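Local atomic coordinates of neural cell adhesion molecule 1 (Homo sapiens, PDB entry 2HAZ), a protein that mediates adhesion between cells and carries N-glycans whose polysialylation depends on its first fibronectin type III repeat. Residues Q14-S19 with Q23-E28; E43-A46 with V51-S54. One frame throughout, in Å; residues are numbered along the deposited sequence.

Interaction 1 (Q14-S19 with Q23-E28); sequences QVEPYS and QVQFDE. With NA (sodium ion), chain B.
The side-chain amides of Gln14 and Gln25 lie one over the other, their planes 18° apart and their chains running side by side in the same direction. NE2 of Gln14 stands 3.5 Å from NE2 of Gln25; as both are donors they form no bond, and the amides are packed face on face. At the edge of the Gln25 amide the partner is a carboxylate: NE2 of Gln25 donates to OE1 of Glu16 over 2.8 Å, nearly straight at 172° and within the amide plane, yet it meets that oxygen from above the carboxylate plane. Gln25 reaches it with an extended chain (chi2 -169°), whereas Glu16 bends at chi2. The Tyr18 ring offers an edge, CE2, to CG of Gln23 at 4.1 Å. An alanine in place of Gln25 would probably leave the Glu16 carboxylate without this donor and uncover one face of the Gln14 amide.

Beneath these groups the strands run antiparallel. Glu16 and Gln23 form a hydrogen-bonded pair, with N of Glu16 to O of Gln23 and N of Gln23 to O of Glu16 both at 2.9 Å. N of Gln25 also bonds to O of Gln14. Val15 and Val24 form the non-hydrogen-bonded pair between them and turn to the other face, where CG1 of Val15 lies 4.2 Å from CG2 of Val24; Val15 also reaches Val81 and Phe100 of the other sheet. Farther along, both carboxylate oxygens of Asp27 bind the sodium ion, OD1 at 2.3 Å, and Asp13 also binds this ion. A polar outer face and an apolar inner one are characteristic of a sheet in a fibronectin type III beta sandwich, here its first beta hairpin, with 11-17 at the sheet's edge and 22-27 in its middle.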
loop_
_atom_site.group_PDB
_atom_site.type_symbol
_atom_site.label_atom_id
_atom_site.label_comp_id
_atom_site.label_asym_id
_atom_site.label_seq_id
_atom_site.Cartn_x
_atom_site.Cartn_y
_atom_site.Cartn_z
ATOM N N GLN A 14 7.934 -6.878 1.586
ATOM C CA GLN A 14 7.498 -8.056 0.841
ATOM C C GLN A 14 5.981 -8.170 0.856
ATOM O O GLN A 14 5.305 -7.513 1.657
ATOM C CB GLN A 14 8.120 -9.342 1.405
ATOM C CG GLN A 14 7.681 -9.685 2.822
ATOM C CD GLN A 14 8.302 -10.968 3.317
ATOM O OE1 GLN A 14 9.519 -11.049 3.492
ATOM N NE2 GLN A 14 7.473 -11.978 3.554
ATOM N N VAL A 15 5.463 -9.002 -0.043
ATOM C CA VAL A 15 4.048 -9.313 -0.087
ATOM C C VAL A 15 3.866 -10.825 0.057
ATOM O O VAL A 15 4.487 -11.607 -0.677
ATOM C CB VAL A 15 3.430 -8.853 -1.411
ATOM C CG1 VAL A 15 1.932 -9.143 -1.418
ATOM C CG2 VAL A 15 3.741 -7.365 -1.665
ATOM N N GLU A 16 3.058 -11.239 1.021
ATOM C CA GLU A 16 2.783 -12.656 1.202
ATOM C C GLU A 16 1.401 -12.918 0.635
ATOM O O GLU A 16 0.392 -12.576 1.257
ATOM C CB GLU A 16 2.870 -13.080 2.672
ATOM C CG GLU A 16 4.164 -12.681 3.364
ATOM C CD GLU A 16 3.967 -12.372 4.841
ATOM O OE1 GLU A 16 3.880 -11.168 5.183
ATOM O OE2 GLU A 16 3.876 -13.321 5.668
ATOM N N PRO A 17 1.350 -13.487 -0.578
ATOM C CA PRO A 17 0.070 -13.762 -1.190
ATOM C C PRO A 17 -0.520 -15.120 -0.833
ATOM O O PRO A 17 0.207 -16.104 -0.626
ATOM C CB PRO A 17 0.388 -13.695 -2.690
ATOM C CG PRO A 17 1.810 -14.194 -2.772
ATOM C CD PRO A 17 2.479 -13.844 -1.464
ATOM N N TYR A 18 -1.840 -15.146 -0.767
ATOM C CA TYR A 18 -2.592 -16.381 -0.756
ATOM C C TYR A 18 -3.378 -16.481 -2.068
ATOM O O TYR A 18 -2.857 -16.102 -3.132
ATOM C CB TYR A 18 -3.456 -16.446 0.515
ATOM C CG TYR A 18 -2.553 -16.378 1.708
ATOM C CD1 TYR A 18 -1.858 -17.513 2.136
ATOM C CD2 TYR A 18 -2.299 -15.166 2.344
ATOM C CE1 TYR A 18 -0.971 -17.452 3.198
ATOM C CE2 TYR A 18 -1.416 -15.097 3.411
ATOM C CZ TYR A 18 -0.761 -16.246 3.823
ATOM O OH TYR A 18 0.101 -16.193 4.878
ATOM N N SER A 19 -4.622 -16.945 -2.005
ATOM C CA SER A 19 -5.398 -17.189 -3.218
ATOM C C SER A 19 -6.122 -15.965 -3.729
ATOM O O SER A 19 -6.031 -15.638 -4.907
ATOM C CB SER A 19 -6.368 -18.371 -3.044
ATOM O OG SER A 19 -5.630 -19.575 -3.046
ATOM N N GLN A 23 -0.919 -10.147 2.109
ATOM C CA GLN A 23 -0.415 -9.292 3.186
ATOM C C GLN A 23 0.770 -8.459 2.693
ATOM O O GLN A 23 1.819 -9.000 2.313
ATOM C CB GLN A 23 -0.019 -10.119 4.420
ATOM C CG GLN A 23 -0.949 -11.292 4.771
ATOM C CD GLN A 23 -2.222 -10.846 5.425
ATOM O OE1 GLN A 23 -2.258 -10.579 6.631
ATOM N NE2 GLN A 23 -3.290 -10.780 4.647
ATOM N N VAL A 24 0.604 -7.139 2.696
ATOM C CA VAL A 24 1.634 -6.246 2.171
ATOM C C VAL A 24 2.446 -5.748 3.365
ATOM O O VAL A 24 1.932 -5.010 4.207
ATOM C CB VAL A 24 1.029 -5.073 1.324
ATOM C CG1 VAL A 24 2.114 -4.144 0.807
ATOM C CG2 VAL A 24 0.183 -5.601 0.133
ATOM N N GLN A 25 3.705 -6.179 3.455
ATOM C CA GLN A 25 4.597 -5.703 4.512
ATOM C C GLN A 25 5.292 -4.436 4.088
ATOM O O GLN A 25 5.950 -4.405 3.040
ATOM C CB GLN A 25 5.679 -6.727 4.810
ATOM C CG GLN A 25 5.239 -7.867 5.665
ATOM C CD GLN A 25 6.425 -8.673 6.129
ATOM O OE1 GLN A 25 7.495 -8.118 6.451
ATOM N NE2 GLN A 25 6.252 -9.993 6.179
ATOM N N PHE A 26 5.213 -3.413 4.933
ATOM C CA PHE A 26 5.697 -2.090 4.561
ATOM C C PHE A 26 6.361 -1.339 5.727
ATOM O O PHE A 26 6.105 -1.650 6.902
ATOM C CB PHE A 26 4.544 -1.247 3.991
ATOM C CG PHE A 26 3.635 -0.658 5.049
ATOM C CD1 PHE A 26 3.801 0.663 5.486
ATOM C CD2 PHE A 26 2.628 -1.417 5.614
ATOM C CE1 PHE A 26 2.965 1.195 6.462
ATOM C CE2 PHE A 26 1.790 -0.882 6.576
ATOM C CZ PHE A 26 1.967 0.420 7.008
ATOM N N ASP A 27 7.186 -0.348 5.366
ATOM C CA ASP A 27 7.790 0.614 6.306
ATOM C C ASP A 27 7.068 1.936 6.221
ATOM O O ASP A 27 6.749 2.393 5.125
ATOM C CB ASP A 27 9.224 0.954 5.910
ATOM C CG ASP A 27 10.111 -0.222 5.882
ATOM O OD1 ASP A 27 9.949 -1.108 6.749
ATOM O OD2 ASP A 27 10.988 -0.263 4.986
ATOM N N GLU A 28 6.858 2.563 7.373
ATOM C CA GLU A 28 6.372 3.944 7.435
ATOM C C GLU A 28 7.279 4.895 6.640
ATOM O O GLU A 28 8.475 4.619 6.486
ATOM C CB GLU A 28 6.300 4.409 8.890
ATOM C CG GLU A 28 5.279 3.678 9.742
ATOM C CD GLU A 28 5.818 2.373 10.332
ATOM O OE1 GLU A 28 6.959 1.973 10.005
ATOM O OE2 GLU A 28 5.101 1.743 11.139
HETATM NA NA NA B . 11.764 -2.307 5.937
#

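Interaction 2 (E43-A46 with V51-S54)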
loop_
_atom_site.group_PDB
_atom_site.type_symbol
_atom_site.label_atom_id
_atom_site.label_comp_id
_atom_site.label_asym_id
_atom_site.label_seq_id
_atom_site.Cartn_x
_atom_site.Cartn_y
_atom_site.Cartn_z
ATOM N N GLU A 43 -3.021 0.766 -3.630
ATOM C CA GLU A 43 -3.502 0.612 -4.998
ATOM C C GLU A 43 -2.877 -0.641 -5.613
ATOM O O GLU A 43 -1.656 -0.858 -5.496
ATOM C CB GLU A 43 -3.128 1.842 -5.828
ATOM C CG GLU A 43 -3.593 3.159 -5.222
ATOM C CD GLU A 43 -3.194 4.348 -6.063
ATOM O OE1 GLU A 43 -2.079 4.886 -5.851
ATOM O OE2 GLU A 43 -3.999 4.740 -6.945
ATOM N N TRP A 44 -3.695 -1.464 -6.272
ATOM C CA TRP A 44 -3.162 -2.674 -6.930
ATOM C C TRP A 44 -3.802 -2.868 -8.291
ATOM O O TRP A 44 -4.923 -2.406 -8.530
ATOM C CB TRP A 44 -3.326 -3.934 -6.057
ATOM C CG TRP A 44 -4.755 -4.302 -5.731
ATOM C CD1 TRP A 44 -5.566 -5.166 -6.417
ATOM C CD2 TRP A 44 -5.544 -3.784 -4.653
ATOM N NE1 TRP A 44 -6.798 -5.249 -5.799
ATOM C CE2 TRP A 44 -6.805 -4.417 -4.710
ATOM C CE3 TRP A 44 -5.284 -2.888 -3.605
ATOM C CZ2 TRP A 44 -7.834 -4.133 -3.793
ATOM C CZ3 TRP A 44 -6.304 -2.617 -2.679
ATOM C CH2 TRP A 44 -7.556 -3.248 -2.779
ATOM N N ARG A 45 -3.086 -3.549 -9.177
ATOM C CA ARG A 45 -3.663 -3.935 -10.463
ATOM C C ARG A 45 -2.985 -5.182 -11.018
ATOM O O ARG A 45 -1.776 -5.393 -10.813
ATOM C CB ARG A 45 -3.579 -2.789 -11.469
ATOM C CG ARG A 45 -2.205 -2.286 -11.734
ATOM C CD ARG A 45 -2.048 -1.591 -13.096
ATOM N NE ARG A 45 -0.612 -1.411 -13.314
ATOM C CZ ARG A 45 0.134 -2.122 -14.162
ATOM N NH1 ARG A 45 -0.414 -3.047 -14.951
ATOM N NH2 ARG A 45 1.443 -1.884 -14.236
ATOM N N ALA A 46 -3.774 -6.011 -11.699
ATOM C CA ALA A 46 -3.245 -7.179 -12.378
ATOM C C ALA A 46 -2.334 -6.691 -13.509
ATOM O O ALA A 46 -2.728 -5.851 -14.322
ATOM C CB ALA A 46 -4.375 -8.038 -12.913
ATOM N N VAL A 51 -6.756 -0.731 -15.191
ATOM C CA VAL A 51 -7.553 -0.275 -14.042
ATOM C C VAL A 51 -6.908 -0.564 -12.669
ATOM O O VAL A 51 -6.541 -1.699 -12.375
ATOM C CB VAL A 51 -8.965 -0.879 -14.087
ATOM C CG1 VAL A 51 -9.768 -0.475 -12.877
ATOM C CG2 VAL A 51 -9.663 -0.504 -15.408
ATOM N N TRP A 52 -6.774 0.471 -11.842
ATOM C CA TRP A 52 -6.223 0.318 -10.489
ATOM C C TRP A 52 -7.348 0.091 -9.476
ATOM O O TRP A 52 -8.413 0.722 -9.563
ATOM C CB TRP A 52 -5.426 1.567 -10.063
ATOM C CG TRP A 52 -4.026 1.693 -10.633
ATOM C CD1 TRP A 52 -3.648 2.411 -11.743
ATOM C CD2 TRP A 52 -2.835 1.117 -10.105
ATOM N NE1 TRP A 52 -2.291 2.299 -11.939
ATOM C CE2 TRP A 52 -1.764 1.515 -10.944
ATOM C CE3 TRP A 52 -2.561 0.291 -9.004
ATOM C CZ2 TRP A 52 -0.447 1.109 -10.722
ATOM C CZ3 TRP A 52 -1.240 -0.104 -8.769
ATOM C CH2 TRP A 52 -0.199 0.307 -9.629
ATOM N N HIS A 53 -7.105 -0.780 -8.497
ATOM C CA HIS A 53 -8.050 -0.966 -7.417
ATOM C C HIS A 53 -7.432 -0.350 -6.182
ATOM O O HIS A 53 -6.206 -0.475 -5.951
ATOM C CB HIS A 53 -8.264 -2.457 -7.180
ATOM C CG HIS A 53 -8.524 -3.217 -8.436
ATOM N ND1 HIS A 53 -9.748 -3.206 -9.065
ATOM C CD2 HIS A 53 -7.708 -3.959 -9.218
ATOM C CE1 HIS A 53 -9.686 -3.932 -10.167
ATOM N NE2 HIS A 53 -8.460 -4.414 -10.273
ATOM N N SER A 54 -8.265 0.226 -5.336
ATOM C CA SER A 54 -7.721 0.931 -4.190
ATOM C C SER A 54 -8.599 0.817 -2.963
ATOM O O SER A 54 -9.827 0.642 -3.061
ATOM C CB SER A 54 -7.405 2.399 -4.538
ATOM O OG SER A 54 -8.567 3.220 -4.578
HETATM O O HOH W 1 -6.202 -4.383 -12.695
#
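Two backbone hydrogen bonds join Trp44 and His53 as an antiparallel hydrogen-bonded pair: N of Trp44 reaches O of His53, and N of His53 reaches O of Trp44, each over 2.7 Å, the second nearly straight. O of His53 also receives a CA-H...O contact from CA of Glu43, 3.1 Å away.

CH-pi contacts occur on both faces of the hairpin. CB of His53 sits over the five-membered ring of Trp44, 3.6 Å from its centroid; Trp44 holds its indole there with CG between the backbone N and the carbonyl carbon (chi1 62°). On the other face CG of Arg45 stands above the six-membered ring of Trp52, 3.6 Å from the centroid and only 4° off the normal. The guanidinium is turned 82° to that indole and presents its edge, while the rim of the indole meets the backbone of Glu43 and Trp44.

Glu43 to Ala46 end strand 39-46 and His53 and Ser54 open strand 53-58, the edge strand of the four-stranded sheet of the fibronectin type III sandwich; Val51 and Trp52 come from the turn just before it.

Water and charge supply the remaining links. One water accepts from N of Ala46 at 3.1 Å and donates to O of Val51 at 2.7 Å, bridging the two segments beyond the last paired residues; its bond from NE2 of His53 is weak. On the neighbouring strand 78-87, Arg82 forms a salt bridge with Glu43 and a cation-pi contact with Trp52.

How the interactions relate
Both interactions are surface contacts between successive antiparallel strands, but they belong to different sheets of one sandwich: interaction 1 joins strands 11-17 and 22-27 of the three-stranded sheet, interaction 2 strands 39-46 and 53-58 of the four-stranded one. Their centres lie 15 Å apart and they do not touch, the nearest atoms being about 7 Å from each other. Interaction 1 divides its chemistry by face, amides and a carboxylate on one and valines on the other, with a sodium site farther along. Interaction 2 carries indoles on both faces and adds CH-pi packing to its backbone bonds. Each has a single buried residue among those touching, Val24 and Trp44 respectively.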